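Local coordinates for msDPBB_sym2 protein (Synthetic construct, PDB 7DWW) that is of unknown function but is a computationally designed double-psi beta-barrel built to recreate the core fold of RNA polymerase, at residues L39-I42 and S46-I49. Numbering follows the deposited sequence.
Sequences LVEI and SSVI
Glu41 and Ser47 meet through their side chains beside the turn of an antiparallel beta hairpin. Ser47 OG donates to Glu41 OE2 at 2.6 Å and uses the anti lone pair of that oxygen, the one turned away from OE1. Glu41 CG stands anti to the backbone N (chi1 173°), and the extended chain stands off the sheet and brings the carboxylate over to the Ser47 hydroxyl. The same hydroxyl OG lies 3.2 Å from Glu41 CG, so it touches the side of the chain as well as its end. With an alanine here in place of the glutamate, the Ser47 hydroxyl is likely to lose this acceptor and be freer to turn. Further along the same face, Leu39 CD2 packs on Ile49 CG2 at 3.9 Å, and the two side chains cross at a slant. Ile49 CG2 also sits 3.3 Å from Val40 O.

The backbone sets this register. Ile42 and Val48 form a hydrogen-bonded pair: Ile42 N to Val48 O is 2.7 Å and nearly straight (173° at the hydrogen), whereas Val48 N to Ile42 O is 3.0 Å and more bent. Glu41 and Ile49 are the adjoining non-hydrogen-bonded pair. The CA-H groups of Glu41 and Ile49 make bent, weak contacts with Val48 O and Val40 O, respectively.

Ile42 and Val48 share the other face, where Ile42 rests on Leu75 and Val48 on Leu71, Leu74 and Leu75 of helix 69-75. Backbone hydrogen bonds between Val40 and Ala50 continue the hairpin, and those between Glu41 and Met86 join it to strand 82-87. Strand 39-43 thus lies between strands 47-54 and 82-87 in the mixed sheet of the barrel.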
loop_
_atom_site.group_PDB
_atom_site.type_symbol
_atom_site.label_atom_id
_atom_site.label_comp_id
_atom_site.label_asym_id
_atom_site.label_seq_id
_atom_site.Cartn_x
_atom_site.Cartn_y
_atom_site.Cartn_z
ATOM N N LEU A 39 9.041 5.831 -2.884
ATOM C CA LEU A 39 8.391 5.063 -3.948
ATOM C C LEU A 39 8.447 3.577 -3.614
ATOM O O LEU A 39 9.468 3.083 -3.114
ATOM C CB LEU A 39 9.082 5.279 -5.287
ATOM C CG LEU A 39 8.931 6.578 -6.064
ATOM C CD1 LEU A 39 9.789 6.431 -7.259
ATOM C CD2 LEU A 39 7.479 6.803 -6.466
ATOM N N VAL A 40 7.351 2.853 -3.915
ATOM C CA VAL A 40 7.282 1.405 -3.771
ATOM C C VAL A 40 6.586 0.911 -5.015
ATOM O O VAL A 40 5.791 1.630 -5.627
ATOM C CB VAL A 40 6.499 0.939 -2.510
ATOM C CG1 VAL A 40 7.270 1.287 -1.234
ATOM C CG2 VAL A 40 5.092 1.479 -2.534
ATOM N N GLU A 41 6.880 -0.332 -5.386
ATOM C CA GLU A 41 6.214 -1.016 -6.481
ATOM C C GLU A 41 5.239 -2.039 -5.890
ATOM O O GLU A 41 5.591 -2.766 -4.950
ATOM C CB GLU A 41 7.240 -1.686 -7.413
ATOM C CG GLU A 41 6.670 -2.570 -8.517
ATOM C CD GLU A 41 7.707 -2.974 -9.553
ATOM O OE1 GLU A 41 8.914 -2.908 -9.250
ATOM O OE2 GLU A 41 7.324 -3.351 -10.678
ATOM N N ILE A 42 4.012 -2.059 -6.405
ATOM C CA ILE A 42 2.965 -2.940 -5.915
ATOM C C ILE A 42 2.550 -3.854 -7.046
ATOM O O ILE A 42 2.206 -3.385 -8.132
ATOM C CB ILE A 42 1.754 -2.150 -5.385
ATOM C CG1 ILE A 42 2.206 -1.213 -4.270
ATOM C CG2 ILE A 42 0.684 -3.139 -4.889
ATOM C CD1 ILE A 42 1.270 -0.053 -4.033
ATOM N N SER A 46 -0.120 -7.464 -12.948
ATOM C CA SER A 46 0.460 -6.207 -13.389
ATOM C C SER A 46 1.278 -5.607 -12.239
ATOM O O SER A 46 1.455 -6.215 -11.175
ATOM C CB SER A 46 -0.645 -5.263 -13.871
ATOM O OG SER A 46 -0.122 -4.186 -14.641
ATOM N N SER A 47 1.807 -4.403 -12.452
ATOM C CA SER A 47 2.527 -3.679 -11.414
ATOM C C SER A 47 2.277 -2.188 -11.582
ATOM O O SER A 47 1.939 -1.701 -12.667
ATOM C CB SER A 47 4.017 -3.993 -11.432
ATOM O OG SER A 47 4.765 -2.863 -11.047
ATOM N N VAL A 48 2.440 -1.471 -10.472
ATOM C CA VAL A 48 2.201 -0.032 -10.366
ATOM C C VAL A 48 3.193 0.489 -9.342
ATOM O O VAL A 48 3.493 -0.198 -8.361
ATOM C CB VAL A 48 0.741 0.267 -9.936
ATOM C CG1 VAL A 48 0.617 1.697 -9.468
ATOM C CG2 VAL A 48 -0.236 -0.010 -11.059
ATOM N N ILE A 49 3.694 1.699 -9.546
ATOM C CA ILE A 49 4.581 2.339 -8.584
ATOM C C ILE A 49 3.828 3.487 -7.922
ATOM O O ILE A 49 3.261 4.343 -8.608
ATOM C CB ILE A 49 5.882 2.802 -9.259
ATOM C CG1 ILE A 49 6.519 1.622 -10.011
ATOM C CG2 ILE A 49 6.851 3.344 -8.206
ATOM C CD1 ILE A 49 7.693 1.978 -10.907
#